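Local coordinates for protein glycoside Hydrolase Family 43_12 (Metagenome, PDB 7JVH) that probably hydrolyses xylosidic or arabinosidic linkages in plant cell-wall polysaccharides, at residues A[60-64]-A[76-82]; A[202-208]-A[220-226]; A[416-420]-A[431-435]; A[483-488]-A[500-506]. All coordinates share one frame; numbering follows the deposited sequence.

The four contacts follow one another along the chain without overlap and divide between its two domains. Contacts 1 and 2 belong to the family 43 propeller of five four-stranded blades: contact 1 joins the loops flanking strands 65-69 and 72-76 of the first blade, near the chain's centre, and contact 2 lies on the outer hairpin of the third, with centres about 25 Å apart. Contacts 3 and 4, centres about 20 Å apart, belong to the C-terminal concanavalin A-like sandwich and share a six-stranded sheet, at edge strands 433-437 and 501-507. Contacts 2 and 4, about 53 Å apart between centres, mark far sides of the molecule; contact 1, between them, holds what is probably an active-site aspartate.

Contact 1 (A[60-64]-A[76-82]); sequences CYPDP and VNSSFAM
P62 O is the acceptor on which the two loops converge. It takes the backbone N of S78 at 3.2 Å and the side-chain ND2 of N77 at 3.3 Å, and the two donors come from opposite faces of the carbonyl plane, each well out of it. The P62 oxygen lies almost in the amide plane of N77, yet ND2 has a stronger partner in T336 OG1, so this one nitrogen bonds both a loop peptide and the fifth blade. The other polar link is short: S78 OG gives its proton to D63 OD2 at 2.7 Å, on the anti side, somewhat out of the carboxylate plane. With chi1 at 49°, the S78 hydroxyl is tucked between its own N and C, a setting that points it at the aspartate. R334 offers D63 OD1 a long, weak ion pair.

Weaker contacts add to these. P64 CA points its hydrogen at V76 O across 3.4 Å. P62 CG comes to the edge of the F80 ring, 4.1 Å from CE2, and CE of the selenomethionine M82 touches C60 CB at 4.3 Å. The Y61 ring presents its edge to N77 CG, ring and amide planes standing 71° apart.

All of this is buried near the centre of the chain. D63 stands just before the first strand of the first blade, consistent with the catalytic-base position in the propeller's central pocket. Its OD2 also hydrogen-bonds a glycerol, probably from the crystallisation liquor. S78 would thus help to set how the D63 carboxylate is turned, consistent with a second-shell role.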
# COMPACT_ATOMS: atom_id res chain seq x y z
N CYS A 60 -0.84 3.33 -3.42
CA CYS A 60 -0.51 1.99 -2.96
C CYS A 60 -1.06 1.71 -1.56
O CYS A 60 -0.47 2.09 -0.54
CB CYS A 60 0.99 1.73 -2.97
SG CYS A 60 1.42 -0.02 -2.75
N TYR A 61 -2.23 1.05 -1.55
CA TYR A 61 -2.87 0.56 -0.34
C TYR A 61 -3.54 -0.76 -0.70
O TYR A 61 -4.76 -0.84 -0.80
CB TYR A 61 -3.89 1.55 0.21
CG TYR A 61 -3.24 2.80 0.76
CD1 TYR A 61 -2.77 2.84 2.06
CD2 TYR A 61 -3.08 3.92 -0.03
CE1 TYR A 61 -2.18 3.98 2.57
CE2 TYR A 61 -2.49 5.08 0.48
CZ TYR A 61 -2.05 5.10 1.78
OH TYR A 61 -1.45 6.23 2.30
N PRO A 62 -2.75 -1.83 -0.95
CA PRO A 62 -3.29 -3.11 -1.42
C PRO A 62 -3.80 -4.01 -0.29
O PRO A 62 -3.67 -3.69 0.90
CB PRO A 62 -2.07 -3.74 -2.12
CG PRO A 62 -0.97 -2.70 -2.09
CD PRO A 62 -1.28 -1.85 -0.90
N ASP A 63 -4.41 -5.12 -0.70
CA ASP A 63 -4.83 -6.18 0.20
C ASP A 63 -5.54 -5.61 1.42
O ASP A 63 -5.07 -5.76 2.55
CB ASP A 63 -3.61 -7.02 0.62
CG ASP A 63 -2.80 -7.52 -0.56
OD1 ASP A 63 -3.39 -8.15 -1.48
OD2 ASP A 63 -1.57 -7.28 -0.57
N PRO A 64 -6.69 -4.92 1.25
CA PRO A 64 -7.34 -4.25 2.37
C PRO A 64 -8.05 -5.25 3.26
O PRO A 64 -8.73 -6.16 2.77
CB PRO A 64 -8.35 -3.33 1.68
CG PRO A 64 -8.66 -4.02 0.39
CD PRO A 64 -7.40 -4.73 -0.02
N VAL A 76 -6.69 -1.83 7.35
CA VAL A 76 -5.24 -1.94 7.17
C VAL A 76 -4.88 -2.49 5.79
O VAL A 76 -5.73 -3.09 5.11
CB VAL A 76 -4.60 -2.79 8.28
CG1 VAL A 76 -4.85 -2.16 9.64
CG2 VAL A 76 -5.11 -4.22 8.25
N ASN A 77 -3.62 -2.28 5.40
CA ASN A 77 -3.09 -2.58 4.07
C ASN A 77 -1.66 -3.17 4.12
O ASN A 77 -0.92 -2.96 5.09
CB ASN A 77 -3.06 -1.29 3.25
CG ASN A 77 -4.43 -0.63 3.14
OD1 ASN A 77 -4.76 0.32 3.88
ND2 ASN A 77 -5.23 -1.13 2.21
N SER A 78 -1.29 -3.90 3.07
CA SER A 78 0.06 -4.37 2.87
C SER A 78 0.95 -3.19 2.50
O SER A 78 0.46 -2.16 2.04
CB SER A 78 0.12 -5.45 1.78
OG SER A 78 -0.57 -5.06 0.61
N SER A 79 2.27 -3.33 2.72
CA SER A 79 3.23 -2.25 2.54
C SER A 79 4.62 -2.65 2.07
O SER A 79 5.45 -1.78 1.77
CB SER A 79 3.34 -1.43 3.83
OG SER A 79 3.56 -2.25 4.96
N PHE A 80 4.91 -3.95 2.05
CA PHE A 80 6.14 -4.49 1.46
C PHE A 80 7.38 -3.93 2.19
O PHE A 80 7.49 -4.11 3.40
CB PHE A 80 6.04 -4.33 -0.07
CG PHE A 80 4.78 -4.95 -0.61
CD1 PHE A 80 4.74 -6.31 -0.88
CD2 PHE A 80 3.62 -4.22 -0.73
CE1 PHE A 80 3.58 -6.91 -1.32
CE2 PHE A 80 2.44 -4.84 -1.16
CZ PHE A 80 2.43 -6.18 -1.45
N ALA A 81 8.29 -3.25 1.49
CA ALA A 81 9.54 -2.76 2.11
C ALA A 81 9.51 -1.38 2.75
O ALA A 81 10.54 -0.87 3.19
CB ALA A 81 10.68 -2.85 1.10
N MSE A 82 8.33 -0.75 2.78
CA MSE A 82 8.20 0.60 3.33
C MSE A 82 8.18 0.50 4.85
O MSE A 82 7.75 -0.51 5.40
CB MSE A 82 6.92 1.26 2.80
CG MSE A 82 6.87 1.42 1.28
SE MSE A 82 5.12 2.17 0.73
CE MSE A 82 4.92 2.21 -1.22

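Contact 2 (A[202-208]-A[220-226]); sequences RCIKIWE and TDKVIVN
I204, I206, I224 and V225 form the dense face of this antiparallel hairpin. I204 and V225 lie side by side, CB to CB at 3.9 Å, while I206 CG2 and I224 CG2 close to 3.7 Å with the two side chains crossing at about a right angle. I224 gets there because a classic beta bulge lets I224 and V225 both face I204. The I204 oxygen takes I224 N at 2.9 Å and, more weakly, V225 N at 3.4 Å. With chi1 at 47°, CG1 of I224 folds between its own N and C and settles against I204 CG2. This side too has a solvent margin: K222, paired with I206, is exposed and leads away to Y274 O.

The other face, with K205, W207, D221 and V223, is looser and partly open to solvent. A close fit on this face is a CH-pi contact: CB of D221 sits 3.3 Å from the centroid of the six-membered ring of W207, only 3° off the ring normal. The D221 carboxylate lies over the indole, its plane tilted 17° from that of the ring. Beside it, the K205 chain bends at its third torsion and touches the exposed V223 at CG2 through CE; its ammonium pairs with D190. At the far end T220 OG1, which also bonds I217 O, receives E208 N at 3.1 Å.

The hairpin is the outer part of the third propeller blade, with strand 215-226 at its edge. Strand 184-190 continues the sheet beyond 203-208 and supplies H188, whose ring meets W207 and bonds its NE1. Against the aliphatic face packs L252 of strand 249-255, in the next blade.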
# COMPACT_ATOMS: atom_id res chain seq x y z
N ARG A 202 -2.75 -23.69 -6.07
CA ARG A 202 -2.62 -23.38 -4.66
C ARG A 202 -3.81 -23.92 -3.89
O ARG A 202 -4.76 -24.45 -4.48
CB ARG A 202 -2.50 -21.86 -4.49
CG ARG A 202 -1.20 -21.27 -5.02
CD ARG A 202 0.10 -21.85 -4.47
NE ARG A 202 0.46 -21.26 -3.18
CZ ARG A 202 1.69 -21.02 -2.75
NH1 ARG A 202 2.76 -21.32 -3.51
NH2 ARG A 202 1.85 -20.53 -1.53
N CYS A 203 -3.74 -23.79 -2.56
CA CYS A 203 -4.68 -24.41 -1.63
C CYS A 203 -5.05 -23.45 -0.54
O CYS A 203 -4.26 -22.59 -0.17
CB CYS A 203 -4.04 -25.63 -0.95
SG CYS A 203 -3.75 -27.00 -2.04
N ILE A 204 -6.26 -23.64 0.01
CA ILE A 204 -6.66 -23.02 1.25
C ILE A 204 -6.62 -24.09 2.34
O ILE A 204 -7.21 -25.16 2.21
CB ILE A 204 -8.07 -22.41 1.18
CG1 ILE A 204 -8.15 -21.38 0.05
CG2 ILE A 204 -8.45 -21.80 2.52
CD1 ILE A 204 -7.12 -20.27 0.11
N LYS A 205 -5.91 -23.76 3.43
CA LYS A 205 -5.66 -24.64 4.53
C LYS A 205 -6.17 -23.98 5.79
O LYS A 205 -5.99 -22.79 5.96
CB LYS A 205 -4.16 -24.90 4.65
CG LYS A 205 -3.80 -25.98 5.67
CD LYS A 205 -2.35 -26.42 5.55
CE LYS A 205 -2.12 -27.21 4.27
NZ LYS A 205 -0.70 -27.54 4.07
N ILE A 206 -6.79 -24.77 6.67
CA ILE A 206 -7.27 -24.29 7.96
C ILE A 206 -6.58 -25.03 9.10
O ILE A 206 -6.22 -26.20 8.96
CB ILE A 206 -8.81 -24.40 8.06
CG1 ILE A 206 -9.32 -23.64 9.29
CG2 ILE A 206 -9.27 -25.85 8.09
CD1 ILE A 206 -10.84 -23.47 9.27
N TRP A 207 -6.38 -24.32 10.22
CA TRP A 207 -5.78 -24.84 11.44
C TRP A 207 -6.62 -24.38 12.61
O TRP A 207 -7.13 -23.27 12.60
CB TRP A 207 -4.39 -24.24 11.67
CG TRP A 207 -3.35 -24.54 10.65
CD1 TRP A 207 -3.18 -23.93 9.45
CD2 TRP A 207 -2.29 -25.50 10.78
NE1 TRP A 207 -2.09 -24.45 8.81
CE2 TRP A 207 -1.53 -25.43 9.59
CE3 TRP A 207 -1.93 -26.43 11.76
CZ2 TRP A 207 -0.42 -26.25 9.37
CZ3 TRP A 207 -0.82 -27.24 11.54
CH2 TRP A 207 -0.09 -27.15 10.34
N GLU A 208 -6.72 -25.22 13.64
CA GLU A 208 -7.18 -24.78 14.95
C GLU A 208 -6.07 -23.94 15.56
O GLU A 208 -4.88 -24.20 15.32
CB GLU A 208 -7.51 -25.98 15.86
CG GLU A 208 -8.34 -25.63 17.09
CD GLU A 208 -8.83 -26.88 17.85
OE1 GLU A 208 -8.94 -27.96 17.22
OE2 GLU A 208 -9.11 -26.78 19.07
N THR A 220 -3.97 -30.42 13.34
CA THR A 220 -5.32 -29.91 13.11
C THR A 220 -5.50 -29.31 11.72
O THR A 220 -6.58 -28.85 11.38
CB THR A 220 -5.71 -28.84 14.16
OG1 THR A 220 -4.89 -27.67 14.00
CG2 THR A 220 -5.57 -29.39 15.58
N ASP A 221 -4.43 -29.36 10.91
CA ASP A 221 -4.45 -28.80 9.56
C ASP A 221 -5.27 -29.66 8.62
O ASP A 221 -5.24 -30.87 8.70
CB ASP A 221 -3.04 -28.60 9.00
CG ASP A 221 -2.21 -29.89 8.97
OD1 ASP A 221 -2.17 -30.62 9.97
OD2 ASP A 221 -1.59 -30.18 7.94
N LYS A 222 -6.01 -29.00 7.72
CA LYS A 222 -6.80 -29.65 6.69
C LYS A 222 -6.94 -28.72 5.50
O LYS A 222 -7.18 -27.51 5.66
CB LYS A 222 -8.19 -29.97 7.21
CG LYS A 222 -9.02 -30.84 6.27
CD LYS A 222 -10.50 -30.70 6.48
CE LYS A 222 -11.24 -31.61 5.52
NZ LYS A 222 -12.72 -31.32 5.52
N VAL A 223 -6.79 -29.27 4.29
CA VAL A 223 -7.06 -28.54 3.06
C VAL A 223 -8.57 -28.49 2.87
O VAL A 223 -9.22 -29.52 2.73
CB VAL A 223 -6.39 -29.18 1.83
CG1 VAL A 223 -6.76 -28.39 0.58
CG2 VAL A 223 -4.87 -29.23 2.00
N ILE A 224 -9.12 -27.27 2.86
CA ILE A 224 -10.57 -27.04 2.70
C ILE A 224 -10.98 -26.56 1.30
O ILE A 224 -12.12 -26.73 0.90
CB ILE A 224 -11.15 -26.10 3.77
CG1 ILE A 224 -10.29 -24.85 3.95
CG2 ILE A 224 -11.27 -26.84 5.11
CD1 ILE A 224 -10.94 -23.83 4.85
N VAL A 225 -10.03 -25.97 0.56
CA VAL A 225 -10.19 -25.74 -0.87
C VAL A 225 -8.91 -26.12 -1.59
O VAL A 225 -7.84 -25.71 -1.18
CB VAL A 225 -10.53 -24.27 -1.21
CG1 VAL A 225 -10.61 -24.10 -2.73
CG2 VAL A 225 -11.84 -23.85 -0.57
N ASN A 226 -9.05 -26.89 -2.67
CA ASN A 226 -7.95 -27.26 -3.53
C ASN A 226 -8.06 -26.62 -4.92
O ASN A 226 -8.92 -27.01 -5.71
CB ASN A 226 -7.81 -28.77 -3.63
CG ASN A 226 -6.50 -29.19 -4.27
OD1 ASN A 226 -5.52 -28.42 -4.30
ND2 ASN A 226 -6.47 -30.42 -4.79

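Contact 3 (A[416-420]-A[431-435]); sequences LQMTA and ISALF
M418, a selenomethionine, reaches across to S432, A433 and L434 from the facing segment 431-435. From CB the chain heads toward the other segment, and CG lies between the backbone N and C (chi1 76°); neither carbon touches the opposite segment. The selenium does: SE rests 3.8 Å from S432 O and 4.3 Å from A433 CA. There the chain bends (chi3 80°), which turns the methyl CE along the facing strand until it meets L434 CB at 4.3 Å. Around it the side chain also touches F30, I408, M563 and V565.

Next to it, L416 points its CD1 at L434 CD2. These two methyls are just 3.4 Å apart, a tight fit between leucines that cross at about a right angle.

At the other end the backbones come closer, and here backbone and hydroxyl oxygens come against carbon. S432 CB lies 3.4 Å from T419 O, and its OG is 3.5 Å from A420 CA. That hydroxyl is used twice beyond the two segments, giving its proton to V565 O and accepting from L421 N. S432 is also the centre of an inverse gamma turn, which bends the chain there.

The short strands run 9.6 Å apart, too far for sheet pairing: they belong to the two facing layers of the concanavalin A-like sandwich. Chemically, then, the layers meet here mainly through apolar side chains, selenomethionine included, in a buried core, while the S432 hydroxyl is satisfied by backbone partners.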
# COMPACT_ATOMS: atom_id res chain seq x y z
N LEU A 416 12.32 19.57 7.53
CA LEU A 416 13.00 18.28 7.56
C LEU A 416 14.50 18.43 7.39
O LEU A 416 15.00 18.49 6.27
CB LEU A 416 12.48 17.35 6.45
CG LEU A 416 11.19 16.60 6.67
CD1 LEU A 416 10.94 15.63 5.53
CD2 LEU A 416 11.22 15.85 7.98
N GLN A 417 15.21 18.48 8.52
CA GLN A 417 16.66 18.38 8.59
C GLN A 417 17.01 16.90 8.41
O GLN A 417 16.74 16.11 9.30
CB GLN A 417 17.16 18.82 9.95
CG GLN A 417 17.64 20.25 10.03
CD GLN A 417 18.18 20.58 11.40
OE1 GLN A 417 18.92 19.78 12.01
NE2 GLN A 417 17.85 21.77 11.91
N MSE A 418 17.61 16.53 7.26
CA MSE A 418 17.95 15.13 7.08
C MSE A 418 19.41 14.97 6.67
O MSE A 418 19.95 15.73 5.87
CB MSE A 418 16.93 14.44 6.15
CG MSE A 418 17.02 14.70 4.67
SE MSE A 418 15.65 13.58 3.73
CE MSE A 418 13.95 14.53 3.95
N THR A 419 20.05 13.99 7.33
CA THR A 419 21.46 13.68 7.21
C THR A 419 21.61 12.46 6.32
O THR A 419 20.79 11.55 6.37
CB THR A 419 22.04 13.40 8.61
OG1 THR A 419 21.70 14.48 9.49
CG2 THR A 419 23.56 13.24 8.57
N ALA A 420 22.64 12.45 5.48
CA ALA A 420 22.83 11.39 4.48
C ALA A 420 23.35 10.12 5.13
O ALA A 420 24.37 10.15 5.81
CB ALA A 420 23.77 11.85 3.38
N ILE A 431 17.83 4.10 2.75
CA ILE A 431 18.28 5.37 2.17
C ILE A 431 17.62 6.55 2.88
O ILE A 431 16.51 6.43 3.38
CB ILE A 431 18.04 5.45 0.64
CG1 ILE A 431 16.58 5.23 0.28
CG2 ILE A 431 18.89 4.41 -0.07
CD1 ILE A 431 16.29 5.38 -1.20
N SER A 432 18.33 7.67 2.95
CA SER A 432 17.88 8.87 3.65
C SER A 432 16.97 9.67 2.74
O SER A 432 17.39 10.64 2.12
CB SER A 432 19.08 9.70 4.12
OG SER A 432 20.04 9.80 3.10
N ALA A 433 15.71 9.24 2.66
CA ALA A 433 14.67 9.85 1.86
C ALA A 433 13.30 9.61 2.51
O ALA A 433 13.05 8.55 3.07
CB ALA A 433 14.72 9.30 0.45
N LEU A 434 12.42 10.61 2.45
CA LEU A 434 11.06 10.53 2.96
C LEU A 434 10.11 10.62 1.79
O LEU A 434 10.26 11.49 0.93
CB LEU A 434 10.78 11.62 4.00
CG LEU A 434 9.66 11.35 4.99
CD1 LEU A 434 9.92 10.09 5.79
CD2 LEU A 434 9.49 12.54 5.92
N PHE A 435 9.13 9.70 1.75
CA PHE A 435 8.33 9.44 0.57
C PHE A 435 6.83 9.54 0.84
O PHE A 435 6.35 9.23 1.94
CB PHE A 435 8.61 8.06 0.01
CG PHE A 435 9.93 7.95 -0.73
CD1 PHE A 435 10.13 8.63 -1.92
CD2 PHE A 435 10.96 7.15 -0.23
CE1 PHE A 435 11.32 8.53 -2.60
CE2 PHE A 435 12.16 7.04 -0.91
CZ PHE A 435 12.34 7.72 -2.10

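Contact 4 (A[483-488]-A[500-506]); sequences VLVLEK and TEIVAKE
L484 and E506 begin a ladder of backbone bonds in this antiparallel hairpin at the edge of the concanavalin A-like sandwich. L484 N meets E506 O at 2.8 Å, and E506 N returns to L484 O. At the other end K488 and E501 exchange a matching pair, E501 N reaching K488 O at 2.9 Å.

Between them, a classic beta bulge sets V503 and A504 opposite L486. L486 N gives to A504 O, while L486 O takes two donors: V503 N at 2.8 Å and, weakly, A504 N at 3.3 Å. The double acceptance gives both bulge amides an acceptor despite the shifted register, though A504 N only weakly.

Side chains find their polar partners mostly elsewhere. K505 lies alongside V485, CG to CG2 at 4.1 Å, and carries its ammonium to E478. T500 OG1 bonds T489 OG1 while its CG2 packs against E487 CB; E487 OE1 binds a glycerol, probably from crystallisation. L486 turns inward to F528 of the facing sheet.

K488 is extended, its CG 3.6 Å from V503 CG2, and ends in a long salt bridge: NZ stands 4.0 Å from E501 OE2, whereas CE is nearer that oxygen, at 3.4 Å.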
# COMPACT_ATOMS: atom_id res chain seq x y z
N VAL A 483 25.36 22.86 -8.40
CA VAL A 483 24.87 22.42 -9.69
C VAL A 483 23.59 21.62 -9.46
O VAL A 483 23.35 21.14 -8.36
CB VAL A 483 25.90 21.54 -10.41
CG1 VAL A 483 27.15 22.33 -10.68
CG2 VAL A 483 26.22 20.30 -9.56
N LEU A 484 22.76 21.50 -10.50
CA LEU A 484 21.61 20.64 -10.46
C LEU A 484 21.83 19.48 -11.41
O LEU A 484 22.22 19.68 -12.56
CB LEU A 484 20.31 21.38 -10.81
CG LEU A 484 19.60 22.18 -9.73
CD1 LEU A 484 18.39 22.86 -10.36
CD2 LEU A 484 19.19 21.31 -8.56
N VAL A 485 21.57 18.27 -10.91
CA VAL A 485 21.77 17.04 -11.66
C VAL A 485 20.46 16.24 -11.67
O VAL A 485 19.84 16.01 -10.63
CB VAL A 485 22.93 16.22 -11.06
CG1 VAL A 485 23.14 14.91 -11.83
CG2 VAL A 485 24.21 17.04 -11.05
N LEU A 486 20.04 15.85 -12.88
CA LEU A 486 18.90 14.99 -13.09
C LEU A 486 19.45 13.62 -13.55
O LEU A 486 20.16 13.54 -14.56
CB LEU A 486 17.97 15.58 -14.14
CG LEU A 486 16.65 14.87 -14.45
CD1 LEU A 486 15.72 14.81 -13.26
CD2 LEU A 486 15.97 15.59 -15.61
N GLU A 487 19.10 12.57 -12.80
CA GLU A 487 19.53 11.22 -13.08
C GLU A 487 18.35 10.28 -13.18
O GLU A 487 17.36 10.43 -12.45
CB GLU A 487 20.47 10.73 -11.98
CG GLU A 487 21.90 11.27 -12.09
CD GLU A 487 22.70 11.05 -10.82
OE1 GLU A 487 22.09 10.82 -9.74
OE2 GLU A 487 23.94 11.12 -10.90
N LYS A 488 18.47 9.30 -14.08
CA LYS A 488 17.56 8.16 -14.13
C LYS A 488 18.33 6.86 -13.92
O LYS A 488 19.53 6.76 -14.23
CB LYS A 488 16.84 8.12 -15.48
CG LYS A 488 17.75 7.86 -16.66
CD LYS A 488 16.96 7.76 -17.94
CE LYS A 488 17.84 7.37 -19.10
NZ LYS A 488 16.95 7.21 -20.28
N THR A 500 22.96 3.96 -13.73
CA THR A 500 22.49 5.32 -13.53
C THR A 500 23.07 6.20 -14.62
O THR A 500 24.26 6.16 -14.88
CB THR A 500 22.87 5.86 -12.14
OG1 THR A 500 22.34 4.98 -11.12
CG2 THR A 500 22.31 7.28 -11.94
N GLU A 501 22.20 6.98 -15.27
CA GLU A 501 22.57 7.93 -16.32
C GLU A 501 22.19 9.33 -15.92
O GLU A 501 21.16 9.53 -15.28
CB GLU A 501 21.86 7.59 -17.62
CG GLU A 501 22.13 6.19 -18.15
CD GLU A 501 21.62 6.06 -19.60
OE1 GLU A 501 22.33 6.56 -20.51
OE2 GLU A 501 20.52 5.48 -19.81
N ILE A 502 23.04 10.30 -16.28
CA ILE A 502 22.73 11.71 -16.13
C ILE A 502 21.88 12.11 -17.33
O ILE A 502 22.36 12.08 -18.47
CB ILE A 502 23.99 12.59 -16.07
CG1 ILE A 502 24.80 12.30 -14.79
CG2 ILE A 502 23.62 14.07 -16.12
CD1 ILE A 502 26.18 12.92 -14.81
N VAL A 503 20.62 12.47 -17.07
CA VAL A 503 19.70 12.93 -18.09
C VAL A 503 20.00 14.38 -18.47
O VAL A 503 20.04 14.72 -19.65
CB VAL A 503 18.23 12.84 -17.62
CG1 VAL A 503 17.29 13.41 -18.67
CG2 VAL A 503 17.85 11.39 -17.31
N ALA A 504 20.23 15.22 -17.45
CA ALA A 504 20.48 16.64 -17.60
C ALA A 504 21.31 17.17 -16.43
O ALA A 504 21.40 16.54 -15.37
CB ALA A 504 19.17 17.41 -17.68
N LYS A 505 21.92 18.35 -16.65
CA LYS A 505 22.77 19.01 -15.66
C LYS A 505 22.90 20.49 -16.01
O LYS A 505 23.14 20.83 -17.16
CB LYS A 505 24.16 18.32 -15.64
CG LYS A 505 25.11 18.85 -14.58
CD LYS A 505 26.52 18.35 -14.75
CE LYS A 505 27.42 19.02 -13.73
NZ LYS A 505 28.79 18.43 -13.63
N GLU A 506 22.72 21.36 -15.01
CA GLU A 506 22.83 22.82 -15.16
C GLU A 506 23.47 23.43 -13.91
O GLU A 506 23.11 23.06 -12.79
CB GLU A 506 21.46 23.50 -15.36
CG GLU A 506 20.72 23.11 -16.62
CD GLU A 506 21.35 23.64 -17.89
OE1 GLU A 506 22.25 24.53 -17.87
OE2 GLU A 506 20.93 23.14 -18.96